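Local coordinates for protein putative transcriptional regulator (PDB 3K4H) that probably acts as a LacI-family transcriptional regulator whose two-lobed, periplasmic-binding-protein-like domain binds a glucose-containing glycan, at residues Y102-K105 and D106-T109; Q86-E90 and Q91-F95; K214-V218 and P219-S223. All coordinates share one frame; numbering follows the deposited sequence.

Contact 1 of 3, residues Y102-K105 and D106-T109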
ATOM      1  N   TYR A 102      10.688  -1.342   9.398  1.00 65.71           N
ATOM      2  CA  TYR A 102      11.601  -2.217   8.674  1.00 69.83           C
ATOM      3  C   TYR A 102      11.039  -3.635   8.615  1.00 72.31           C
ATOM      4  O   TYR A 102      10.988  -4.250   7.539  1.00 72.89           O
ATOM      5  CB  TYR A 102      13.016  -2.220   9.248  1.00 71.48           C
ATOM      6  CG  TYR A 102      13.957  -3.069   8.404  1.00 89.28           C
ATOM      7  CD1 TYR A 102      14.152  -2.781   7.046  1.00 72.78           C
ATOM      8  CD2 TYR A 102      14.629  -4.176   8.949  1.00 73.05           C
ATOM      9  CE1 TYR A 102      15.004  -3.562   6.247  1.00 89.46           C
ATOM     10  CE2 TYR A 102      15.495  -4.973   8.155  1.00 89.36           C
ATOM     11  CZ  TYR A 102      15.670  -4.655   6.807  1.00 73.30           C
ATOM     12  OH  TYR A 102      16.503  -5.403   6.010  1.00 89.25           O
ATOM     13  N   ASP A 103      10.602  -4.120   9.777  1.00 73.71           N
ATOM     14  CA  ASP A 103      10.032  -5.455   9.939  1.00 74.96           C
ATOM     15  C   ASP A 103       8.776  -5.372  10.826  1.00 75.45           C
ATOM     16  O   ASP A 103       8.418  -4.279  11.297  1.00 75.31           O
ATOM     17  CB  ASP A 103      11.077  -6.381  10.585  1.00 75.35           C
ATOM     18  CG  ASP A 103      11.651  -5.810  11.897  1.00 85.41           C
ATOM     19  OD1 ASP A 103      11.093  -4.828  12.450  1.00 75.38           O
ATOM     20  OD2 ASP A 103      12.667  -6.352  12.378  1.00 75.49           O
ATOM     21  N   ARG A 104       8.125  -6.520  11.048  1.00 75.57           N
ATOM     22  CA  ARG A 104       6.972  -6.631  11.953  1.00 75.34           C
ATOM     23  C   ARG A 104       5.774  -5.806  11.493  1.00 74.33           C
ATOM     24  O   ARG A 104       5.004  -5.306  12.328  1.00 74.14           O
ATOM     25  CB  ARG A 104       7.322  -6.192  13.377  1.00 76.25           C
ATOM     26  CG  ARG A 104       8.407  -6.939  14.091  1.00 87.64           C
ATOM     27  CD  ARG A 104       8.818  -6.069  15.260  1.00 78.24           C
ATOM     28  NE  ARG A 104       9.321  -6.822  16.409  1.00 88.42           N
ATOM     29  CZ  ARG A 104       9.877  -6.261  17.486  1.00 79.86           C
ATOM     30  NH1 ARG A 104      10.013  -4.932  17.563  1.00 88.39           N
ATOM     31  NH2 ARG A 104      10.311  -7.033  18.482  1.00 88.32           N
ATOM     32  N   LYS A 105       5.621  -5.648  10.178  1.00 73.51           N
ATOM     33  CA  LYS A 105       4.445  -4.973   9.613  1.00 72.72           C
ATOM     34  C   LYS A 105       3.163  -5.437  10.303  1.00 71.32           C
ATOM     35  O   LYS A 105       2.283  -4.632  10.590  1.00 71.22           O
ATOM     36  CB  LYS A 105       4.334  -5.208   8.096  1.00 73.14           C
ATOM     37  CG  LYS A 105       4.789  -4.047   7.209  1.00 84.52           C
ATOM     38  CD  LYS A 105       6.304  -4.018   6.987  1.00 73.57           C
ATOM     39  CE  LYS A 105       6.833  -5.272   6.281  1.00 84.93           C
ATOM     40  NZ  LYS A 105       6.035  -5.698   5.082  1.00 74.10           N
ATOM     41  N   ASP A 106       3.081  -6.742  10.566  1.00 70.34           N
ATOM     42  CA  ASP A 106       1.961  -7.346  11.287  1.00 69.12           C
ATOM     43  C   ASP A 106       1.751  -6.796  12.700  1.00 67.01           C
ATOM     44  O   ASP A 106       0.607  -6.665  13.129  1.00 67.55           O
ATOM     45  CB  ASP A 106       2.046  -8.888  11.296  1.00 69.99           C
ATOM     46  CG  ASP A 106       3.437  -9.427  11.683  1.00 86.89           C
ATOM     47  OD1 ASP A 106       3.556 -10.655  11.912  1.00 70.60           O
ATOM     48  OD2 ASP A 106       4.418  -8.653  11.747  1.00 70.84           O
ATOM     49  N   GLU A 107       2.829  -6.451  13.407  1.00 64.38           N
ATOM     50  CA  GLU A 107       2.734  -6.018  14.816  1.00 62.20           C
ATOM     51  C   GLU A 107       2.539  -4.508  15.037  1.00 59.43           C
ATOM     52  O   GLU A 107       1.924  -4.095  16.026  1.00 59.09           O
ATOM     53  CB  GLU A 107       3.952  -6.507  15.614  1.00 62.94           C
ATOM     54  CG  GLU A 107       3.851  -7.941  16.112  1.00 85.96           C
ATOM     55  CD  GLU A 107       5.215  -8.594  16.331  1.00 64.70           C
ATOM     56  OE1 GLU A 107       5.616  -8.734  17.511  1.00 86.36           O
ATOM     57  OE2 GLU A 107       5.884  -8.966  15.331  1.00 86.00           O
ATOM     58  N   ILE A 108       3.074  -3.695  14.126  1.00 56.96           N
ATOM     59  CA  ILE A 108       3.085  -2.240  14.276  1.00 54.43           C
ATOM     60  C   ILE A 108       2.001  -1.570  13.439  1.00 52.19           C
ATOM     61  O   ILE A 108       1.830  -1.918  12.261  1.00 51.72           O
ATOM     62  CB  ILE A 108       4.450  -1.684  13.854  1.00 54.45           C
ATOM     63  CG1 ILE A 108       5.561  -2.331  14.679  1.00 50.57           C
ATOM     64  CG2 ILE A 108       4.499  -0.146  13.970  1.00 50.47           C
ATOM     65  CD1 ILE A 108       6.921  -2.365  13.965  1.00 54.45           C
ATOM     66  N   THR A 109       1.360  -0.546  13.965  1.00 50.40           N
ATOM     67  CA  THR A 109       0.393   0.206  13.186  1.00 49.29           C
ATOM     68  C   THR A 109       1.009   1.449  12.613  1.00 48.21           C
ATOM     69  O   THR A 109       1.565   2.219  13.310  1.00 48.20           O
ATOM     70  CB  THR A 109      -0.711   0.672  14.036  1.00 49.22           C
ATOM     71  OG1 THR A 109      -1.123  -0.405  14.853  1.00 60.33           O
ATOM     72  CG2 THR A 109      -1.830   1.066  13.204  1.00 58.74           C
TER
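The carbonyl oxygen of Arg104 accepts two backbone bonds from the residues that fold back over it, from Glu107 N at 2.7 Å and from Ile108 N at 3.1 Å, after Arg104 itself has turned the chain with a positive phi of 63°. The two donors reach this oxygen differently. Ile108 N lies almost in line with the carbonyl bond, whereas Glu107 N stands well above the carbonyl plane, so Arg104 O is held from two directions.

Lys105, Asp106 and Glu107 all have helical backbone angles, which makes this one helix-like turn, closed by bonds from the third and fourth residues after Arg104, in the loop between strand 95-98 and strand 110-112. Those strands are parallel neighbours in the sheet of the first lobe, and the turn sits on the connection between them. Just ahead of strand 110-112, the backbone of Thr109 is bonded to Leu97.

On the outer side, Arg104 and Glu107 meet chiefly through the arginine's aliphatic stem. Glu107 OE2 comes to 3.5 Å from Arg104 CG, while Arg104 NE stays 4.2 Å from the same oxygen, beyond salt-bridge range, though at that separation the opposite charges may still attract weakly. The guanidinium and carboxylate planes are tilted 69° from each other. Arg104 CG lies anti to its own carbonyl carbon (chi1 -60°), and the chain then runs extended to NE, carrying the guanidinium past Glu107 to Gln86 and His89 of helix 83-90.

Ile108 supplies the inner, buried side. Its CD1 approaches Asp103 O at 3.6 Å and Arg104 CB at 3.9 Å, so this methyl packs against the start of the turn, and Pro101 adds a further apolar neighbour to the isoleucine.

Contact 2 of 3, residues Q86-E90 and Q91-F95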
ATOM      1  N   GLN A  86      12.272  -0.297  19.707  1.00 48.59           N
ATOM      2  CA  GLN A  86      12.608  -1.444  20.570  1.00 47.15           C
ATOM      3  C   GLN A  86      12.106  -1.161  21.971  1.00 45.49           C
ATOM      4  O   GLN A  86      11.561  -2.044  22.625  1.00 45.99           O
ATOM      5  CB  GLN A  86      14.120  -1.785  20.610  1.00 48.11           C
ATOM      6  CG  GLN A  86      14.591  -3.023  19.790  1.00 66.59           C
ATOM      7  CD  GLN A  86      13.762  -4.332  20.009  1.00 50.63           C
ATOM      8  OE1 GLN A  86      13.066  -4.801  19.088  1.00 67.07           O
ATOM      9  NE2 GLN A  86      13.853  -4.922  21.215  1.00 66.77           N
ATOM     10  N   TYR A  87      12.259   0.081  22.412  1.00 43.90           N
ATOM     11  CA  TYR A  87      11.888   0.445  23.751  1.00 43.52           C
ATOM     12  C   TYR A  87      10.396   0.362  23.935  1.00 44.26           C
ATOM     13  O   TYR A  87       9.919  -0.288  24.875  1.00 44.40           O
ATOM     14  CB  TYR A  87      12.381   1.846  24.116  1.00 43.22           C
ATOM     15  CG  TYR A  87      11.892   2.291  25.479  1.00 46.75           C
ATOM     16  CD1 TYR A  87      10.790   3.138  25.599  1.00 43.14           C
ATOM     17  CD2 TYR A  87      12.504   1.828  26.654  1.00 42.95           C
ATOM     18  CE1 TYR A  87      10.319   3.527  26.863  1.00 47.11           C
ATOM     19  CE2 TYR A  87      12.047   2.214  27.913  1.00 46.59           C
ATOM     20  CZ  TYR A  87      10.956   3.064  28.014  1.00 43.01           C
ATOM     21  OH  TYR A  87      10.482   3.458  29.248  1.00 46.75           O
ATOM     22  N   LEU A  88       9.662   1.027  23.049  1.00 44.88           N
ATOM     23  CA  LEU A  88       8.223   1.124  23.185  1.00 45.60           C
ATOM     24  C   LEU A  88       7.596  -0.244  23.027  1.00 46.75           C
ATOM     25  O   LEU A  88       6.635  -0.567  23.724  1.00 46.76           O
ATOM     26  CB  LEU A  88       7.630   2.110  22.176  1.00 45.59           C
ATOM     27  CG  LEU A  88       8.024   3.592  22.239  1.00 46.94           C
ATOM     28  CD1 LEU A  88       7.297   4.343  21.158  1.00 45.27           C
ATOM     29  CD2 LEU A  88       7.719   4.207  23.602  1.00 45.41           C
ATOM     30  N   HIS A  89       8.145  -1.053  22.124  1.00 48.08           N
ATOM     31  CA  HIS A  89       7.620  -2.402  21.918  1.00 49.91           C
ATOM     32  C   HIS A  89       7.779  -3.270  23.157  1.00 49.12           C
ATOM     33  O   HIS A  89       6.837  -3.934  23.572  1.00 49.01           O
ATOM     34  CB  HIS A  89       8.248  -3.088  20.708  1.00 52.45           C
ATOM     35  CG  HIS A  89       7.847  -4.524  20.567  1.00 55.99           C
ATOM     36  ND1 HIS A  89       6.582  -4.907  20.168  1.00 54.59           N
ATOM     37  CD2 HIS A  89       8.539  -5.671  20.786  1.00 54.38           C
ATOM     38  CE1 HIS A  89       6.514  -6.229  20.145  1.00 55.83           C
ATOM     39  NE2 HIS A  89       7.691  -6.716  20.508  1.00 55.78           N
ATOM     40  N   GLU A  90       8.967  -3.241  23.751  1.00 48.75           N
ATOM     41  CA  GLU A  90       9.230  -3.920  25.025  1.00 48.52           C
ATOM     42  C   GLU A  90       8.423  -3.429  26.253  1.00 48.12           C
ATOM     43  O   GLU A  90       8.092  -4.217  27.122  1.00 47.44           O
ATOM     44  CB  GLU A  90      10.721  -3.851  25.336  1.00 48.92           C
ATOM     45  CG  GLU A  90      11.571  -4.741  24.458  1.00 69.68           C
ATOM     46  CD  GLU A  90      11.288  -6.205  24.682  1.00 49.63           C
ATOM     47  OE1 GLU A  90      11.001  -6.909  23.685  1.00 69.86           O
ATOM     48  OE2 GLU A  90      11.335  -6.643  25.856  1.00 69.90           O
ATOM     49  N   GLN A  91       8.130  -2.133  26.343  1.00 48.73           N
ATOM     50  CA  GLN A  91       7.402  -1.627  27.498  1.00 49.10           C
ATOM     51  C   GLN A  91       5.908  -1.761  27.244  1.00 49.91           C
ATOM     52  O   GLN A  91       5.078  -1.350  28.067  1.00 50.03           O
ATOM     53  CB  GLN A  91       7.799  -0.185  27.849  1.00 48.77           C
ATOM     54  CG  GLN A  91       9.269   0.049  28.299  1.00 51.36           C
ATOM     55  CD  GLN A  91       9.827  -1.000  29.281  1.00 49.12           C
ATOM     56  OE1 GLN A  91       9.873  -0.793  30.500  1.00 51.56           O
ATOM     57  NE2 GLN A  91      10.272  -2.124  28.740  1.00 51.81           N
ATOM     58  N   ASN A  92       5.580  -2.370  26.111  1.00 50.49           N
ATOM     59  CA  ASN A  92       4.206  -2.468  25.644  1.00 51.69           C
ATOM     60  C   ASN A  92       3.464  -1.121  25.626  1.00 50.70           C
ATOM     61  O   ASN A  92       2.296  -1.057  25.982  1.00 51.23           O
ATOM     62  CB  ASN A  92       3.444  -3.473  26.501  1.00 53.81           C
ATOM     63  CG  ASN A  92       2.545  -4.366  25.683  1.00 72.06           C
ATOM     64  OD1 ASN A  92       2.762  -5.571  25.635  1.00 55.70           O
ATOM     65  ND2 ASN A  92       1.543  -3.788  25.027  1.00 54.81           N
ATOM     66  N   PHE A  93       4.139  -0.050  25.207  1.00 49.29           N
ATOM     67  CA  PHE A  93       3.549   1.291  25.186  1.00 47.55           C
ATOM     68  C   PHE A  93       2.839   1.537  23.866  1.00 46.64           C
ATOM     69  O   PHE A  93       3.383   1.169  22.821  1.00 47.70           O
ATOM     70  CB  PHE A  93       4.627   2.355  25.403  1.00 46.98           C
ATOM     71  CG  PHE A  93       4.070   3.694  25.742  1.00 47.02           C
ATOM     72  CD1 PHE A  93       3.873   4.652  24.743  1.00 47.00           C
ATOM     73  CD2 PHE A  93       3.696   3.989  27.050  1.00 46.66           C
ATOM     74  CE1 PHE A  93       3.320   5.895  25.049  1.00 47.15           C
ATOM     75  CE2 PHE A  93       3.146   5.210  27.374  1.00 46.84           C
ATOM     76  CZ  PHE A  93       2.953   6.176  26.376  1.00 47.08           C
ATOM     77  N   PRO A  94       1.636   2.164  23.887  1.00 44.66           N
ATOM     78  CA  PRO A  94       0.931   2.353  22.611  1.00 43.79           C
ATOM     79  C   PRO A  94       1.596   3.391  21.722  1.00 43.68           C
ATOM     80  O   PRO A  94       1.799   4.522  22.144  1.00 44.64           O
ATOM     81  CB  PRO A  94      -0.476   2.833  23.023  1.00 43.67           C
ATOM     82  CG  PRO A  94      -0.498   2.902  24.468  1.00 31.55           C
ATOM     83  CD  PRO A  94       0.909   2.787  25.002  1.00 44.17           C
ATOM     84  N   PHE A  95       1.938   3.010  20.495  1.00 42.98           N
ATOM     85  CA  PHE A  95       2.520   3.948  19.550  1.00 41.85           C
ATOM     86  C   PHE A  95       2.142   3.662  18.103  1.00 42.38           C
ATOM     87  O   PHE A  95       1.677   2.576  17.762  1.00 41.43           O
ATOM     88  CB  PHE A  95       4.031   3.958  19.679  1.00 40.71           C
ATOM     89  CG  PHE A  95       4.692   2.778  19.034  1.00 43.11           C
ATOM     90  CD1 PHE A  95       4.896   1.598  19.755  1.00 40.20           C
ATOM     91  CD2 PHE A  95       5.111   2.842  17.703  1.00 40.06           C
ATOM     92  CE1 PHE A  95       5.496   0.508  19.161  1.00 42.34           C
ATOM     93  CE2 PHE A  95       5.716   1.758  17.106  1.00 42.82           C
ATOM     94  CZ  PHE A  95       5.905   0.579  17.836  1.00 40.08           C
TER
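Phe93 N donates to Leu88 O at 2.9 Å, in the plane of that carbonyl and with an N-H...O angle of 161°. One step further in, Asn92 N reaches His89 O at 3.2 Å from well above the carbonyl plane. These two nested bonds, with Asn92 at a positive phi, define a Schellman motif that ends helix 83-90 and turns the chain toward strand 95-98. The last helical bond before it runs from Gln91 N to Tyr87 O.

Gln91 then folds back on the helix: CG sits over one face of the Tyr87 ring, 3.7 Å from its centroid and 24° off the normal, a CH-pi contact offset toward the rim. Tyr87 CG is anti to the backbone N (chi1 175°), which turns the ring face to Gln91 CG.

Leu88 packs the inner side, one branch to each aromatic residue. Its CD1 meets Phe95 CB at 3.6 Å, and its CD2 meets Phe93 CB at 4.0 Å. Val61 of helix 54-66 and Ile73 of strand 72-75 also touch Leu88, so it packs against both helix 54-66 and the sheet.

Contact 3 of 3, residues K214-V218 and P219-S223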
ATOM      1  N   LYS A 214      25.408  27.092 -12.061  1.00 48.11           N
ATOM      2  CA  LYS A 214      26.366  26.569 -13.035  1.00 47.96           C
ATOM      3  C   LYS A 214      25.998  26.927 -14.480  1.00 46.42           C
ATOM      4  O   LYS A 214      26.738  26.590 -15.418  1.00 45.91           O
ATOM      5  CB  LYS A 214      26.581  25.067 -12.833  1.00 48.73           C
ATOM      6  CG  LYS A 214      27.175  24.774 -11.452  1.00 61.38           C
ATOM      7  CD  LYS A 214      27.638  23.343 -11.289  1.00 50.36           C
ATOM      8  CE  LYS A 214      28.633  23.243 -10.154  1.00 61.34           C
ATOM      9  NZ  LYS A 214      29.441  22.016 -10.330  1.00 51.28           N
ATOM     10  N   GLY A 215      24.867  27.625 -14.632  1.00 44.45           N
ATOM     11  CA  GLY A 215      24.418  28.124 -15.911  1.00 42.58           C
ATOM     12  C   GLY A 215      23.574  27.136 -16.691  1.00 41.42           C
ATOM     13  O   GLY A 215      23.315  27.329 -17.885  1.00 40.66           O
ATOM     14  N   PHE A 216      23.133  26.071 -16.032  1.00 40.97           N
ATOM     15  CA  PHE A 216      22.165  25.177 -16.666  1.00 40.26           C
ATOM     16  C   PHE A 216      20.769  25.773 -16.604  1.00 39.43           C
ATOM     17  O   PHE A 216      20.489  26.721 -15.863  1.00 38.60           O
ATOM     18  CB  PHE A 216      22.147  23.802 -16.005  1.00 40.42           C
ATOM     19  CG  PHE A 216      23.413  23.044 -16.149  1.00 46.35           C
ATOM     20  CD1 PHE A 216      23.599  22.199 -17.215  1.00 40.39           C
ATOM     21  CD2 PHE A 216      24.424  23.177 -15.211  1.00 40.05           C
ATOM     22  CE1 PHE A 216      24.801  21.487 -17.338  1.00 47.45           C
ATOM     23  CE2 PHE A 216      25.608  22.491 -15.328  1.00 46.14           C
ATOM     24  CZ  PHE A 216      25.808  21.646 -16.371  1.00 39.94           C
ATOM     25  N   VAL A 217      19.878  25.201 -17.390  1.00 39.69           N
ATOM     26  CA  VAL A 217      18.520  25.672 -17.380  1.00 39.98           C
ATOM     27  C   VAL A 217      17.635  24.501 -17.110  1.00 40.42           C
ATOM     28  O   VAL A 217      17.726  23.472 -17.782  1.00 40.86           O
ATOM     29  CB  VAL A 217      18.124  26.415 -18.692  1.00 39.28           C
ATOM     30  CG1 VAL A 217      16.634  26.620 -18.773  1.00 52.57           C
ATOM     31  CG2 VAL A 217      18.803  27.766 -18.735  1.00 53.38           C
ATOM     32  N   VAL A 218      16.781  24.662 -16.115  1.00 40.54           N
ATOM     33  CA  VAL A 218      15.736  23.680 -15.883  1.00 41.16           C
ATOM     34  C   VAL A 218      14.475  24.186 -16.576  1.00 42.11           C
ATOM     35  O   VAL A 218      14.098  25.342 -16.384  1.00 42.38           O
ATOM     36  CB  VAL A 218      15.508  23.411 -14.374  1.00 40.62           C
ATOM     37  CG1 VAL A 218      14.471  22.332 -14.176  1.00 32.84           C
ATOM     38  CG2 VAL A 218      16.791  23.009 -13.717  1.00 31.35           C
ATOM     39  N   PRO A 219      13.826  23.328 -17.387  1.00 42.75           N
ATOM     40  CA  PRO A 219      14.163  21.927 -17.599  1.00 43.89           C
ATOM     41  C   PRO A 219      14.772  21.555 -18.937  1.00 46.12           C
ATOM     42  O   PRO A 219      14.758  20.360 -19.296  1.00 46.74           O
ATOM     43  CB  PRO A 219      12.808  21.281 -17.551  1.00 43.40           C
ATOM     44  CG  PRO A 219      11.957  22.252 -18.242  1.00 22.52           C
ATOM     45  CD  PRO A 219      12.473  23.619 -17.882  1.00 42.56           C
ATOM     46  N   LYS A 220      15.288  22.529 -19.683  1.00 47.26           N
ATOM     47  CA  LYS A 220      15.840  22.201 -20.989  1.00 47.99           C
ATOM     48  C   LYS A 220      17.052  21.275 -20.846  1.00 48.83           C
ATOM     49  O   LYS A 220      17.148  20.279 -21.559  1.00 49.03           O
ATOM     50  CB  LYS A 220      16.155  23.442 -21.830  1.00 48.13           C
ATOM     51  CG  LYS A 220      17.209  24.365 -21.268  1.00 56.19           C
ATOM     52  CD  LYS A 220      17.857  25.272 -22.347  1.00 49.12           C
ATOM     53  CE  LYS A 220      16.904  26.336 -22.926  1.00 56.09           C
ATOM     54  NZ  LYS A 220      17.623  27.551 -23.407  1.00 49.67           N
ATOM     55  N   ASP A 221      17.949  21.590 -19.914  1.00 48.77           N
ATOM     56  CA  ASP A 221      19.162  20.804 -19.736  1.00 48.75           C
ATOM     57  C   ASP A 221      18.962  19.611 -18.785  1.00 47.03           C
ATOM     58  O   ASP A 221      19.511  18.519 -19.006  1.00 46.56           O
ATOM     59  CB  ASP A 221      20.302  21.692 -19.228  1.00 50.34           C
ATOM     60  CG  ASP A 221      20.618  22.855 -20.163  1.00 38.18           C
ATOM     61  OD1 ASP A 221      20.763  22.635 -21.376  1.00 51.50           O
ATOM     62  OD2 ASP A 221      20.753  23.994 -19.675  1.00 50.92           O
ATOM     63  N   VAL A 222      18.187  19.821 -17.727  1.00 45.48           N
ATOM     64  CA  VAL A 222      18.002  18.787 -16.717  1.00 44.11           C
ATOM     65  C   VAL A 222      16.592  18.877 -16.211  1.00 43.05           C
ATOM     66  O   VAL A 222      16.136  19.964 -15.874  1.00 43.28           O
ATOM     67  CB  VAL A 222      18.954  18.965 -15.508  1.00 44.12           C
ATOM     68  CG1 VAL A 222      18.676  17.925 -14.453  1.00 49.90           C
ATOM     69  CG2 VAL A 222      20.379  18.850 -15.919  1.00 49.90           C
ATOM     70  N   SER A 223      15.906  17.740 -16.171  1.00 42.24           N
ATOM     71  CA  SER A 223      14.585  17.646 -15.573  1.00 42.76           C
ATOM     72  C   SER A 223      14.707  17.221 -14.100  1.00 44.08           C
ATOM     73  O   SER A 223      15.541  16.370 -13.749  1.00 44.71           O
ATOM     74  CB  SER A 223      13.714  16.640 -16.339  1.00 42.52           C
ATOM     75  OG  SER A 223      13.579  16.996 -17.702  1.00 62.95           O
TER
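The Phe216 ring turns its edge to Asp221: Asp221 CB lies in the ring plane, 3.9 Å from Phe216 CD1. Ring and carboxylate stand nearly perpendicular, their planes 79° apart; the methylene meets the aromatic edge while the carboxylate reaches Val217 N. Met187 of helix 176-187 also touches this phenylalanine.

Asp221 closes the loop with two bonds to a single residue. Its OD2 accepts from Val217 N at 2.7 Å, met on the anti side and 15° out of the carboxylate plane. Its backbone N gives to Val217 O at 2.9 Å, almost straight. Asp221 CG lies anti to the carbonyl carbon and beside the backbone N (chi1 -59°), a torsion that lets the side chain and the main-chain N-H reach the same residue.

Between these ends the chain makes a cis-proline turn: the peptide before Pro219 is cis, and the backbone angles of Val218 and Pro219 resemble those of a type VI turn. It follows the Schellman ending at Gly215 and leads helix 201-213 into strand 223-227, the helix-to-strand half of an alpha/beta unit in the second lobe.

Two apolar pairings line the turn. The Lys220 stem crosses Val217 at a slant, Lys220 CG 3.4 Å from Val217 CG1, and Val218 CG1 approaches Pro219 CB at 3.9 Å. That same Val218 methyl also faces Val222 O, and Leu208 and Leu211 of helix 201-213 touch Val218.

Because the carboxylate oxygen receives a backbone N-H, the bond probably stabilises the ionised form of Asp221 and fixes the rotation of its side chain, while Val218 and Val222 turn hydrocarbon to helix 201-213.

How the contacts relate
Contacts 1 and 2 belong to one lobe and touch each other: Arg104 and Glu107 lie against His89, and Ile108 meets the ring of Phe95, their centres 13 Å apart. Contact 3 lies on the other side of the chain's centre, about 48 Å from contact 2 between centres. Contact 1 is a surface turn with charged side chains outside and one buried isoleucine. Contacts 2 and 3 are partly buried and do the same job, each leading from a helix into a parallel strand. Contact 2 relies on main-chain capping bonds, leucine and aromatic rings; contact 3 relies instead on a carboxylate-to-backbone bond, a main-chain bond and a cis proline.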